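TlmII (Streptoalloteichus hindustanus, PDB 4HVM) takes part in tallysomycin biosynthesis as a protein of the nonribosomal peptide synthetase condensation-domain family, and may bind a phosphopantetheine group. Local coordinates at residues 25-30 with 140-145; 63-68 with 291-296; 200-205 with 355-360. One frame throughout, in Å; residues are numbered along the deposited sequence.

In the fold
From the N terminus the chain visits 25-30, 63-68, 140-145, 200-205, 291-296 and 355-360, so contact 1 crosses contact 2 and contact 2 crosses contact 3, whereas contact 1 closes before contact 3 opens. Contact 1 closes a loop between the end of helix 18-27 and the turn after strand 133-141. Contact 2 brings the segment after helix 49-62 to the loop before strand 297-305, touching contact 1 through Leu-144 and Leu-145. Contact 3 joins the loop after helix 185-198 to the start of strand 359-361, its centre about 33 Å from that of contact 2. Contact 2 thus ties the N-terminal part to the loop before an edge strand of the six-stranded sheet, which contact 3 meets at strand 359-361.

Contact 1: 25-30 with 140-145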
ATOM      1  N   ARG A  25       2.244 -15.675   5.445  1.00 27.44           N
ATOM      2  CA  ARG A  25       2.491 -16.084   6.824  1.00 30.76           C
ATOM      3  C   ARG A  25       1.479 -15.492   7.801  1.00 31.99           C
ATOM      4  O   ARG A  25       1.098 -16.143   8.774  1.00 40.47           O
ATOM      5  CB  ARG A  25       3.918 -15.729   7.255  1.00 36.78           C
ATOM      6  CG  ARG A  25       4.986 -16.613   6.634  1.00 45.79           C
ATOM      7  CD  ARG A  25       6.366 -16.335   7.221  1.00 55.34           C
ATOM      8  NE  ARG A  25       7.369 -17.282   6.731  1.00 66.61           N
ATOM      9  CZ  ARG A  25       8.166 -17.065   5.687  1.00 67.28           C
ATOM     10  NH1 ARG A  25       8.096 -15.925   5.016  1.00 61.92           N
ATOM     11  NH2 ARG A  25       9.041 -17.991   5.314  1.00 69.77           N
ATOM     12  N   TRP A  26       1.037 -14.266   7.534  1.00 27.18           N
ATOM     13  CA  TRP A  26       0.067 -13.604   8.403  1.00 24.96           C
ATOM     14  C   TRP A  26      -1.337 -13.570   7.797  1.00 26.51           C
ATOM     15  O   TRP A  26      -2.328 -13.538   8.524  1.00 38.90           O
ATOM     16  CB  TRP A  26       0.531 -12.186   8.760  1.00 25.29           C
ATOM     17  CG  TRP A  26       0.437 -11.199   7.631  1.00 33.10           C
ATOM     18  CD1 TRP A  26       1.352 -11.000   6.637  1.00 36.70           C
ATOM     19  CD2 TRP A  26      -0.625 -10.271   7.389  1.00 34.18           C
ATOM     20  NE1 TRP A  26       0.920 -10.010   5.786  1.00 36.41           N
ATOM     21  CE2 TRP A  26      -0.291  -9.545   6.227  1.00 37.37           C
ATOM     22  CE3 TRP A  26      -1.829  -9.983   8.040  1.00 31.57           C
ATOM     23  CZ2 TRP A  26      -1.119  -8.550   5.703  1.00 32.73           C
ATOM     24  CZ3 TRP A  26      -2.648  -8.998   7.518  1.00 35.65           C
ATOM     25  CH2 TRP A  26      -2.289  -8.292   6.364  1.00 33.21           C
ATOM     26  N   LEU A  27      -1.417 -13.584   6.470  1.00 20.06           N
ATOM     27  CA  LEU A  27      -2.702 -13.513   5.774  1.00 22.77           C
ATOM     28  C   LEU A  27      -3.508 -14.801   5.863  1.00 38.37           C
ATOM     29  O   LEU A  27      -4.726 -14.789   5.684  1.00 47.95           O
ATOM     30  CB  LEU A  27      -2.501 -13.145   4.305  1.00 17.02           C
ATOM     31  CG  LEU A  27      -2.333 -11.658   4.016  1.00 19.34           C
ATOM     32  CD1 LEU A  27      -2.069 -11.414   2.539  1.00 22.86           C
ATOM     33  CD2 LEU A  27      -3.566 -10.905   4.474  1.00 17.42           C
ATOM     34  N   ARG A  28      -2.827 -15.911   6.124  1.00 49.03           N
ATOM     35  CA  ARG A  28      -3.471 -17.220   6.146  1.00 55.67           C
ATOM     36  C   ARG A  28      -4.487 -17.359   7.282  1.00 57.53           C
ATOM     37  O   ARG A  28      -5.527 -18.003   7.124  1.00 57.68           O
ATOM     38  CB  ARG A  28      -2.419 -18.328   6.232  1.00 61.63           C
ATOM     39  CG  ARG A  28      -2.979 -19.736   6.149  1.00 71.79           C
ATOM     40  CD  ARG A  28      -1.857 -20.759   6.110  1.00 77.58           C
ATOM     41  NE  ARG A  28      -0.842 -20.479   7.121  1.00 78.76           N
ATOM     42  CZ  ARG A  28      -0.942 -20.834   8.398  1.00 78.36           C
ATOM     43  NH1 ARG A  28      -2.015 -21.486   8.826  1.00 76.14           N
ATOM     44  NH2 ARG A  28       0.031 -20.535   9.248  1.00 75.64           N
ATOM     45  N   GLU A  29      -4.186 -16.747   8.424  1.00 55.74           N
ATOM     46  CA  GLU A  29      -5.060 -16.842   9.590  1.00 56.60           C
ATOM     47  C   GLU A  29      -5.889 -15.579   9.812  1.00 52.06           C
ATOM     48  O   GLU A  29      -6.731 -15.529  10.708  1.00 55.00           O
ATOM     49  CB  GLU A  29      -4.250 -17.180  10.843  1.00 65.72           C
ATOM     50  CG  GLU A  29      -3.830 -18.641  10.931  1.00 75.66           C
ATOM     51  CD  GLU A  29      -2.819 -18.894  12.035  1.00 80.88           C
ATOM     52  OE1 GLU A  29      -2.947 -19.924  12.730  1.00 82.71           O
ATOM     53  OE2 GLU A  29      -1.896 -18.067  12.200  1.00 79.62           O
ATOM     54  N   ALA A  30      -5.642 -14.562   8.995  1.00 45.16           N
ATOM     55  CA  ALA A  30      -6.422 -13.335   9.043  1.00 41.13           C
ATOM     56  C   ALA A  30      -7.666 -13.505   8.180  1.00 40.49           C
ATOM     57  O   ALA A  30      -7.688 -14.363   7.297  1.00 45.61           O
ATOM     58  CB  ALA A  30      -5.587 -12.166   8.549  1.00 35.64           C
ATOM     59  N   ALA A 140      -8.497  -6.314  -5.565  1.00 10.11           N
ATOM     60  CA  ALA A 140      -7.464  -7.330  -5.728  1.00 12.73           C
ATOM     61  C   ALA A 140      -6.776  -7.782  -4.447  1.00 15.35           C
ATOM     62  O   ALA A 140      -6.583  -7.005  -3.514  1.00 22.99           O
ATOM     63  CB  ALA A 140      -6.427  -6.858  -6.735  1.00 11.31           C
ATOM     64  N   HIS A 141      -6.402  -9.056  -4.430  1.00 15.09           N
ATOM     65  CA  HIS A 141      -5.602  -9.631  -3.359  1.00 17.03           C
ATOM     66  C   HIS A 141      -4.201  -9.033  -3.432  1.00 17.84           C
ATOM     67  O   HIS A 141      -3.632  -8.906  -4.518  1.00 28.22           O
ATOM     68  CB  HIS A 141      -5.542 -11.147  -3.541  1.00 24.28           C
ATOM     69  CG  HIS A 141      -5.107 -11.895  -2.321  1.00 22.69           C
ATOM     70  ND1 HIS A 141      -3.807 -11.886  -1.865  1.00 19.99           N
ATOM     71  CD2 HIS A 141      -5.799 -12.691  -1.473  1.00 18.81           C
ATOM     72  CE1 HIS A 141      -3.718 -12.639  -0.784  1.00 17.88           C
ATOM     73  NE2 HIS A 141      -4.913 -13.139  -0.524  1.00 14.65           N
ATOM     74  N   GLN A 142      -3.646  -8.668  -2.281  1.00 14.66           N
ATOM     75  CA  GLN A 142      -2.364  -7.965  -2.239  1.00 17.78           C
ATOM     76  C   GLN A 142      -1.176  -8.842  -2.636  1.00 22.41           C
ATOM     77  O   GLN A 142      -0.082  -8.335  -2.879  1.00 33.08           O
ATOM     78  CB  GLN A 142      -2.120  -7.363  -0.852  1.00 11.19           C
ATOM     79  CG  GLN A 142      -1.913  -8.399   0.240  1.00 30.69           C
ATOM     80  CD  GLN A 142      -1.268  -7.816   1.480  1.00 30.29           C
ATOM     81  OE1 GLN A 142      -1.946  -7.253   2.341  1.00 31.17           O
ATOM     82  NE2 GLN A 142       0.050  -7.949   1.578  1.00 33.50           N
HETATM   83  N   MSE A 143      -1.393 -10.152  -2.695  1.00 16.24           N
HETATM   84  CA  MSE A 143      -0.343 -11.081  -3.101  1.00 18.79           C
HETATM   85  C   MSE A 143      -0.282 -11.223  -4.619  1.00 21.74           C
HETATM   86  O   MSE A 143       0.525 -11.986  -5.152  1.00 20.60           O
HETATM   87  CB  MSE A 143      -0.553 -12.450  -2.453  1.00 18.68           C
HETATM   88  CG  MSE A 143      -0.224 -12.489  -0.974  1.00 15.79           C
HETATM   89 SE   MSE A 143      -0.513 -14.244  -0.188  0.75 41.13          SE
HETATM   90  CE  MSE A 143       0.489 -15.310  -1.471  1.00 53.41           C
ATOM     91  N   LEU A 144      -1.149 -10.489  -5.307  1.00 12.76           N
ATOM     92  CA  LEU A 144      -1.149 -10.457  -6.762  1.00 20.15           C
ATOM     93  C   LEU A 144      -0.805  -9.064  -7.260  1.00 19.32           C
ATOM     94  O   LEU A 144       0.021  -8.903  -8.152  1.00 29.16           O
ATOM     95  CB  LEU A 144      -2.511 -10.882  -7.316  1.00 12.94           C
ATOM     96  CG  LEU A 144      -2.905 -12.351  -7.146  1.00 13.75           C
ATOM     97  CD1 LEU A 144      -4.129 -12.670  -7.985  1.00 13.97           C
ATOM     98  CD2 LEU A 144      -1.749 -13.264  -7.515  1.00 14.71           C
ATOM     99  N   LEU A 145      -1.443  -8.056  -6.674  1.00 17.80           N
ATOM    100  CA  LEU A 145      -1.229  -6.672  -7.077  1.00 18.04           C
ATOM    101  C   LEU A 145      -0.904  -5.784  -5.880  1.00 19.11           C
ATOM    102  O   LEU A 145      -1.653  -5.752  -4.905  1.00 21.52           O
ATOM    103  CB  LEU A 145      -2.473  -6.134  -7.785  1.00 18.69           C
ATOM    104  CG  LEU A 145      -3.008  -6.955  -8.959  1.00 18.36           C
ATOM    105  CD1 LEU A 145      -4.245  -6.298  -9.550  1.00 16.47           C
ATOM    106  CD2 LEU A 145      -1.938  -7.134 -10.018  1.00 15.47           C
TER
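Gln-142 sets CG in the crowded position between its backbone N and carbonyl carbon (chi1 67°), and the extended chain beyond carries its amide out toward helix 18-27. His-141 has CG anti to the backbone N, whereas Leu-27 and Met-143 both hold CG anti to the carbonyl carbon. These torsions gather three side chains of the turn around one methyl group, CD1 of Leu-27. The Leu-27 side chain crosses that of Gln-142 obliquely, with Leu-27 CD1 3.8 Å from Gln-142 CG and 3.9 Å from His-141 CE1. CG of Met-143, a selenomethionine, lies 4.1 Å from Leu-27 CD1. Trp-26 and Gln-142 meet tip to tip: OE1 of Gln-142 sits at the indole edge, 3.7 Å from CZ2 of Trp-26, with the amide turned 67° from the ring. Leu-27 CG lies over one face of that indole, toward its rim. The imidazole is fixed from within the turn, because Met-143 N donates to His-141 ND1 (3.1 Å, in the ring plane), which is consistent with a neutral ring protonated on NE2. An alanine in place of Gln-142 would remove CG and the amide, and would probably leave Leu-27 CD1 less well packed and the Trp-26 edge without its polar neighbour. By sequence, His-141 and Gln-142 appear to match the two histidines of the HHxxxDG motif of condensation domains, so glutamine probably stands where the second histidine is usual. Across the turn, His-141 O accepts from both Leu-144 N and Leu-145 N, which curls the chain as strand 133-141 ends. Backbone bonds join Gln-142 to Ala-35 and His-141 to Leu-121, the His-141 ring meets Phe-36, and Met-143 packs against helix 18-27 at Ala-23 and Trp-24 and on Phe-70 of strand 68-72.

Contact 2: 63-68 with 291-296; sequences FPLLRV and SVVGPL
Val-293 turns its two methyls to two different partners. Val-293 CG2, beside the backbone N, lies 4.0 Å from CE1 of Phe-63, the two side chains crossing at about a right angle and the methyl meeting the ring obliquely. Val-293 CG1, anti to the backbone N (chi1 170°), faces Leu-65, whose CD2 is 4.4 Å away. Phe-63 reaches across with CG anti to the carbonyl carbon, beside the backbone N; Leu-65 takes the other course, CG anti to the backbone N, and lays CD2 along the opposing main chain. There Leu-65 CD2 is 3.6 Å from CA of Gly-294 and 4.4 Å from CD of Pro-295, so one leucine methyl spans three consecutive residues. Gly-294 has phi 158° and psi -178°, at which a CB would run into the carbonyl O of Val-293. By sequence, Val-293 to Leu-296 probably correspond to the start of the segment that reads roughly IGxFVNT in condensation domains, and contact 2 places it against the turn between helix 49-62 and strand 68-72. That turn is closed by Leu-66 N to Phe-63 O, 3.0 Å. The meeting is apolar, without hydrogen bonds between the two segments, and polar groups of 291-296 are met by others: Gly-294 N donates to Ser-149 OG and Leu-296 N to Asp-146 OD2, the latter probably the aspartate of the HHxxxDG-like motif. Val-292 O accepts from Arg-284 NE. Phe-63 meets Tyr-170 edge-to-face, and Val-293 also packs on Met-152 and Val-153 of helix 147-161.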
ATOM      1  N   PHE A  63      -2.655 -10.929 -18.921  1.00 30.79           N
ATOM      2  CA  PHE A  63      -1.906 -11.040 -17.672  1.00 29.50           C
ATOM      3  C   PHE A  63      -2.340 -12.262 -16.870  1.00 27.70           C
ATOM      4  O   PHE A  63      -3.229 -12.165 -16.026  1.00 35.02           O
ATOM      5  CB  PHE A  63      -2.094  -9.789 -16.814  1.00 30.26           C
ATOM      6  CG  PHE A  63      -1.410  -8.567 -17.353  1.00 31.60           C
ATOM      7  CD1 PHE A  63      -0.029  -8.454 -17.317  1.00 33.95           C
ATOM      8  CD2 PHE A  63      -2.150  -7.517 -17.871  1.00 28.62           C
ATOM      9  CE1 PHE A  63       0.600  -7.324 -17.803  1.00 32.54           C
ATOM     10  CE2 PHE A  63      -1.527  -6.386 -18.356  1.00 22.21           C
ATOM     11  CZ  PHE A  63      -0.152  -6.287 -18.323  1.00 29.53           C
ATOM     12  N   PRO A  64      -1.700 -13.413 -17.115  1.00 25.14           N
ATOM     13  CA  PRO A  64      -2.036 -14.658 -16.408  1.00 30.91           C
ATOM     14  C   PRO A  64      -1.915 -14.553 -14.890  1.00 38.08           C
ATOM     15  O   PRO A  64      -2.492 -15.378 -14.178  1.00 49.04           O
ATOM     16  CB  PRO A  64      -1.020 -15.666 -16.957  1.00 23.63           C
ATOM     17  CG  PRO A  64       0.070 -14.827 -17.579  1.00 22.93           C
ATOM     18  CD  PRO A  64      -0.615 -13.605 -18.091  1.00 23.12           C
ATOM     19  N   LEU A  65      -1.188 -13.550 -14.407  1.00 26.49           N
ATOM     20  CA  LEU A  65      -1.049 -13.340 -12.971  1.00 24.75           C
ATOM     21  C   LEU A  65      -2.394 -13.004 -12.336  1.00 24.31           C
ATOM     22  O   LEU A  65      -2.674 -13.396 -11.205  1.00 33.40           O
ATOM     23  CB  LEU A  65      -0.044 -12.225 -12.682  1.00 16.52           C
ATOM     24  CG  LEU A  65       0.067 -11.801 -11.215  1.00 29.77           C
ATOM     25  CD1 LEU A  65       0.576 -12.948 -10.360  1.00 16.06           C
ATOM     26  CD2 LEU A  65       0.953 -10.582 -11.063  1.00 15.13           C
ATOM     27  N   LEU A  66      -3.222 -12.273 -13.071  1.00 18.69           N
ATOM     28  CA  LEU A  66      -4.526 -11.872 -12.567  1.00 19.62           C
ATOM     29  C   LEU A  66      -5.443 -13.079 -12.382  1.00 27.11           C
ATOM     30  O   LEU A  66      -6.379 -13.040 -11.585  1.00 29.94           O
ATOM     31  CB  LEU A  66      -5.170 -10.864 -13.514  1.00 15.26           C
ATOM     32  CG  LEU A  66      -4.353  -9.610 -13.814  1.00 22.61           C
ATOM     33  CD1 LEU A  66      -5.102  -8.705 -14.779  1.00 23.93           C
ATOM     34  CD2 LEU A  66      -4.018  -8.864 -12.534  1.00 13.81           C
ATOM     35  N   ARG A  67      -5.168 -14.146 -13.125  1.00 30.45           N
ATOM     36  CA  ARG A  67      -5.975 -15.357 -13.065  1.00 28.87           C
ATOM     37  C   ARG A  67      -5.310 -16.422 -12.199  1.00 35.13           C
ATOM     38  O   ARG A  67      -5.456 -17.617 -12.454  1.00 45.29           O
ATOM     39  CB  ARG A  67      -6.206 -15.901 -14.477  1.00 25.64           C
ATOM     40  CG  ARG A  67      -7.064 -15.003 -15.352  1.00 21.20           C
ATOM     41  CD  ARG A  67      -7.187 -15.535 -16.772  1.00 20.85           C
ATOM     42  NE  ARG A  67      -6.014 -15.224 -17.585  1.00 21.24           N
ATOM     43  CZ  ARG A  67      -5.162 -16.131 -18.055  1.00 29.32           C
ATOM     44  NH1 ARG A  67      -5.350 -17.419 -17.802  1.00 33.08           N
ATOM     45  NH2 ARG A  67      -4.126 -15.750 -18.787  1.00 22.81           N
ATOM     46  N   VAL A  68      -4.587 -15.988 -11.174  1.00 26.10           N
ATOM     47  CA  VAL A  68      -3.818 -16.913 -10.350  1.00 19.99           C
ATOM     48  C   VAL A  68      -4.469 -17.212  -9.000  1.00 23.43           C
ATOM     49  O   VAL A  68      -4.908 -16.307  -8.291  1.00 31.92           O
ATOM     50  CB  VAL A  68      -2.374 -16.398 -10.140  1.00 17.87           C
ATOM     51  CG1 VAL A  68      -1.753 -16.990  -8.884  1.00 18.14           C
ATOM     52  CG2 VAL A  68      -1.527 -16.706 -11.369  1.00 44.58           C
ATOM     53  N   SER A 291       8.813  -2.567 -15.664  1.00 31.76           N
ATOM     54  CA  SER A 291       7.406  -2.264 -15.444  1.00 32.86           C
ATOM     55  C   SER A 291       6.626  -3.559 -15.223  1.00 30.42           C
ATOM     56  O   SER A 291       5.872  -4.006 -16.088  1.00 27.41           O
ATOM     57  CB  SER A 291       6.834  -1.474 -16.620  1.00 20.86           C
ATOM     58  OG  SER A 291       7.146  -2.101 -17.849  1.00 64.46           O
ATOM     59  N   VAL A 292       6.820  -4.161 -14.055  1.00 28.29           N
ATOM     60  CA  VAL A 292       6.234  -5.461 -13.758  1.00 25.15           C
ATOM     61  C   VAL A 292       4.927  -5.331 -12.989  1.00 27.48           C
ATOM     62  O   VAL A 292       4.862  -4.644 -11.973  1.00 31.44           O
ATOM     63  CB  VAL A 292       7.203  -6.330 -12.926  1.00 22.48           C
ATOM     64  CG1 VAL A 292       6.552  -7.652 -12.545  1.00 25.20           C
ATOM     65  CG2 VAL A 292       8.491  -6.566 -13.693  1.00 22.88           C
ATOM     66  N   VAL A 293       3.884  -5.990 -13.485  1.00 29.11           N
ATOM     67  CA  VAL A 293       2.630  -6.086 -12.749  1.00 27.49           C
ATOM     68  C   VAL A 293       2.730  -7.251 -11.776  1.00 22.22           C
ATOM     69  O   VAL A 293       2.868  -8.401 -12.192  1.00 28.68           O
ATOM     70  CB  VAL A 293       1.424  -6.311 -13.692  1.00 31.61           C
ATOM     71  CG1 VAL A 293       0.172  -6.663 -12.902  1.00 19.82           C
ATOM     72  CG2 VAL A 293       1.179  -5.083 -14.545  1.00 20.61           C
ATOM     73  N   GLY A 294       2.673  -6.946 -10.483  1.00 19.05           N
ATOM     74  CA  GLY A 294       2.768  -7.961  -9.451  1.00 16.63           C
ATOM     75  C   GLY A 294       3.204  -7.428  -8.100  1.00 15.21           C
ATOM     76  O   GLY A 294       3.412  -6.225  -7.935  1.00 33.25           O
ATOM     77  N   PRO A 295       3.346  -8.330  -7.118  1.00 15.07           N
ATOM     78  CA  PRO A 295       3.779  -7.961  -5.768  1.00 13.95           C
ATOM     79  C   PRO A 295       5.278  -7.682  -5.689  1.00 22.39           C
ATOM     80  O   PRO A 295       6.077  -8.614  -5.596  1.00 26.59           O
ATOM     81  CB  PRO A 295       3.430  -9.199  -4.941  1.00 14.42           C
ATOM     82  CG  PRO A 295       3.501 -10.327  -5.912  1.00 21.44           C
ATOM     83  CD  PRO A 295       3.053  -9.770  -7.235  1.00 20.14           C
ATOM     84  N   LEU A 296       5.646  -6.405  -5.712  1.00 19.62           N
ATOM     85  CA  LEU A 296       7.043  -6.002  -5.616  1.00 18.88           C
ATOM     86  C   LEU A 296       7.226  -4.849  -4.625  1.00 19.71           C
ATOM     87  O   LEU A 296       8.199  -4.099  -4.697  1.00 26.36           O
ATOM     88  CB  LEU A 296       7.583  -5.623  -6.997  1.00 12.86           C
ATOM     89  CG  LEU A 296       7.783  -6.793  -7.964  1.00 17.10           C
ATOM     90  CD1 LEU A 296       8.285  -6.295  -9.304  1.00 22.40           C
ATOM     91  CD2 LEU A 296       8.744  -7.822  -7.384  1.00 14.32           C
TER

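Contact 3: 200-205 with 355-360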
ATOM      1  N   PRO A 200      17.179  -6.206  19.419  1.00 25.13           N
ATOM      2  CA  PRO A 200      16.996  -6.178  20.876  1.00 26.68           C
ATOM      3  C   PRO A 200      17.077  -4.774  21.473  1.00 30.11           C
ATOM      4  O   PRO A 200      16.536  -4.543  22.553  1.00 39.18           O
ATOM      5  CB  PRO A 200      18.165  -7.024  21.390  1.00 24.29           C
ATOM      6  CG  PRO A 200      18.532  -7.902  20.252  1.00 23.54           C
ATOM      7  CD  PRO A 200      18.323  -7.056  19.039  1.00 21.77           C
ATOM      8  N   ALA A 201      17.742  -3.855  20.781  1.00 26.10           N
ATOM      9  CA  ALA A 201      17.958  -2.513  21.312  1.00 31.01           C
ATOM     10  C   ALA A 201      16.791  -1.570  21.033  1.00 35.24           C
ATOM     11  O   ALA A 201      16.772  -0.439  21.515  1.00 37.65           O
ATOM     12  CB  ALA A 201      19.251  -1.934  20.764  1.00 32.70           C
ATOM     13  N   LEU A 202      15.822  -2.033  20.251  1.00 34.66           N
ATOM     14  CA  LEU A 202      14.646  -1.227  19.940  1.00 32.48           C
ATOM     15  C   LEU A 202      13.881  -0.864  21.209  1.00 39.44           C
ATOM     16  O   LEU A 202      13.536  -1.741  22.001  1.00 49.11           O
ATOM     17  CB  LEU A 202      13.724  -1.968  18.969  1.00 25.65           C
ATOM     18  CG  LEU A 202      13.781  -1.577  17.493  1.00 20.96           C
ATOM     19  CD1 LEU A 202      15.186  -1.707  16.942  1.00 17.44           C
ATOM     20  CD2 LEU A 202      12.817  -2.417  16.676  1.00 22.85           C
ATOM     21  N   PRO A 203      13.615   0.436  21.402  1.00 33.49           N
ATOM     22  CA  PRO A 203      12.897   0.942  22.579  1.00 37.10           C
ATOM     23  C   PRO A 203      11.483   0.376  22.694  1.00 40.07           C
ATOM     24  O   PRO A 203      10.879   0.000  21.689  1.00 43.13           O
ATOM     25  CB  PRO A 203      12.850   2.453  22.341  1.00 22.71           C
ATOM     26  CG  PRO A 203      13.045   2.618  20.867  1.00 35.20           C
ATOM     27  CD  PRO A 203      13.966   1.515  20.463  1.00 32.17           C
ATOM     28  N   VAL A 204      10.967   0.326  23.917  1.00 45.93           N
ATOM     29  CA  VAL A 204       9.661  -0.263  24.185  1.00 52.73           C
ATOM     30  C   VAL A 204       8.527   0.746  24.017  1.00 61.24           C
ATOM     31  O   VAL A 204       8.582   1.852  24.555  1.00 61.25           O
ATOM     32  CB  VAL A 204       9.598  -0.853  25.608  1.00 53.17           C
ATOM     33  CG1 VAL A 204       8.259  -1.533  25.844  1.00 50.90           C
ATOM     34  CG2 VAL A 204      10.742  -1.832  25.829  1.00 55.65           C
ATOM     35  N   ARG A 205       7.501   0.353  23.269  1.00 67.31           N
ATOM     36  CA  ARG A 205       6.316   1.181  23.075  1.00 71.40           C
ATOM     37  C   ARG A 205       5.048   0.330  23.037  1.00 74.32           C
ATOM     38  O   ARG A 205       4.321   0.236  24.025  1.00 68.31           O
ATOM     39  CB  ARG A 205       6.437   1.999  21.788  1.00 63.45           C
ATOM     40  CG  ARG A 205       7.083   3.359  21.971  1.00 57.82           C
ATOM     41  CD  ARG A 205       7.240   4.057  20.632  1.00 51.66           C
ATOM     42  NE  ARG A 205       5.958   4.237  19.955  1.00 51.90           N
ATOM     43  CZ  ARG A 205       5.206   5.329  20.055  1.00 47.17           C
ATOM     44  NH1 ARG A 205       5.605   6.344  20.807  1.00 46.32           N
ATOM     45  NH2 ARG A 205       4.053   5.407  19.403  1.00 42.67           N
ATOM     46  N   ALA A 355       4.767  -3.948  17.493  1.00 22.14           N
ATOM     47  CA  ALA A 355       4.696  -3.186  18.738  1.00 22.90           C
ATOM     48  C   ALA A 355       5.887  -2.252  18.926  1.00 27.18           C
ATOM     49  O   ALA A 355       5.769  -1.205  19.564  1.00 31.01           O
ATOM     50  CB  ALA A 355       4.571  -4.125  19.923  1.00 21.43           C
ATOM     51  N   ARG A 356       7.033  -2.634  18.368  1.00 20.61           N
ATOM     52  CA  ARG A 356       8.263  -1.864  18.533  1.00 20.84           C
ATOM     53  C   ARG A 356       8.483  -0.885  17.383  1.00 24.23           C
ATOM     54  O   ARG A 356       9.442  -0.113  17.387  1.00 28.31           O
ATOM     55  CB  ARG A 356       9.465  -2.799  18.672  1.00 30.72           C
ATOM     56  CG  ARG A 356       9.325  -3.821  19.791  1.00 37.72           C
ATOM     57  CD  ARG A 356       9.431  -3.191  21.176  1.00 44.88           C
ATOM     58  NE  ARG A 356      10.802  -3.240  21.679  1.00 56.98           N
ATOM     59  CZ  ARG A 356      11.302  -4.229  22.413  1.00 63.36           C
ATOM     60  NH1 ARG A 356      10.546  -5.265  22.755  1.00 59.26           N
ATOM     61  NH2 ARG A 356      12.566  -4.181  22.813  1.00 71.49           N
ATOM     62  N   TRP A 357       7.596  -0.933  16.395  1.00 20.38           N
ATOM     63  CA  TRP A 357       7.565   0.066  15.329  1.00 18.73           C
ATOM     64  C   TRP A 357       6.117   0.382  14.965  1.00 28.36           C
ATOM     65  O   TRP A 357       5.700   0.225  13.819  1.00 17.70           O
ATOM     66  CB  TRP A 357       8.370  -0.385  14.100  1.00 18.54           C
ATOM     67  CG  TRP A 357       8.083  -1.783  13.611  1.00 24.09           C
ATOM     68  CD1 TRP A 357       7.038  -2.181  12.828  1.00 24.31           C
ATOM     69  CD2 TRP A 357       8.870  -2.956  13.851  1.00 19.16           C
ATOM     70  NE1 TRP A 357       7.117  -3.529  12.579  1.00 24.52           N
ATOM     71  CE2 TRP A 357       8.233  -4.028  13.195  1.00 29.86           C
ATOM     72  CE3 TRP A 357      10.048  -3.206  14.561  1.00 19.90           C
ATOM     73  CZ2 TRP A 357       8.735  -5.329  13.229  1.00 19.67           C
ATOM     74  CZ3 TRP A 357      10.544  -4.497  14.594  1.00 21.17           C
ATOM     75  CH2 TRP A 357       9.888  -5.541  13.932  1.00 22.87           C
ATOM     76  N   ASP A 358       5.366   0.848  15.960  1.00 28.80           N
ATOM     77  CA  ASP A 358       3.912   0.976  15.859  1.00 27.58           C
ATOM     78  C   ASP A 358       3.415   2.237  15.150  1.00 27.87           C
ATOM     79  O   ASP A 358       2.272   2.654  15.341  1.00 25.59           O
ATOM     80  CB  ASP A 358       3.276   0.877  17.249  1.00 27.25           C
ATOM     81  CG  ASP A 358       3.761   1.964  18.185  1.00 33.95           C
ATOM     82  OD1 ASP A 358       4.787   2.596  17.860  1.00 39.87           O
ATOM     83  OD2 ASP A 358       3.126   2.184  19.239  1.00 37.51           O
ATOM     84  N   VAL A 359       4.268   2.840  14.331  1.00 17.53           N
ATOM     85  CA  VAL A 359       3.846   3.958  13.499  1.00 17.22           C
ATOM     86  C   VAL A 359       4.043   3.613  12.030  1.00 21.09           C
ATOM     87  O   VAL A 359       5.165   3.363  11.588  1.00 24.66           O
ATOM     88  CB  VAL A 359       4.627   5.242  13.827  1.00 24.36           C
ATOM     89  CG1 VAL A 359       4.176   6.376  12.922  1.00 17.37           C
ATOM     90  CG2 VAL A 359       4.447   5.613  15.292  1.00 18.15           C
ATOM     91  N   ALA A 360       2.950   3.592  11.277  1.00 23.02           N
ATOM     92  CA  ALA A 360       3.009   3.233   9.866  1.00 16.11           C
ATOM     93  C   ALA A 360       2.668   4.414   8.971  1.00 16.02           C
ATOM     94  O   ALA A 360       1.627   5.046   9.134  1.00 36.40           O
ATOM     95  CB  ALA A 360       2.082   2.063   9.575  1.00 15.93           C
TER
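The two backbones come nearest at Arg-205 and Arg-356, with CA atoms 5.8 Å apart, and the hydrogen bonds between the segments are all donated by arginine side chains. Arg-356, bent at chi2 and chi3, turns its guanidinium side-on to the backbone of 202-203. Arg-356 NH2 gives Leu-202 O a bond of 2.7 Å in the carbonyl plane; Arg-356 NE reaches the same oxygen at 3.1 Å from above that plane, and makes a weak bond to Pro-203 O. CG2 of Val-204 lies over the centre of one guanidinium face. Leu-202 CD2 touches the Trp-357 indole at its edge, 3.6 Å from Trp-357 CE3, while Trp-357 NE1 bonds to Tyr-335 OH. Arg-205, bent at chi3, forms a salt bridge with Asp-358: NE meets the syn lone pair of OD1 at 2.9 Å, and NH2 shares that oxygen, the guanidinium and carboxylate planes standing 68° apart. This double grip would probably favour the ionised carboxylate, whose OD2 has a weak second partner in Thr-416 OG1. The arrangement joins the loop after helix 185-198 to the lead-in of strand 359-361, an inner strand of the six-stranded sheet, consistent with the C-terminal half of the two-lobed condensation-domain fold.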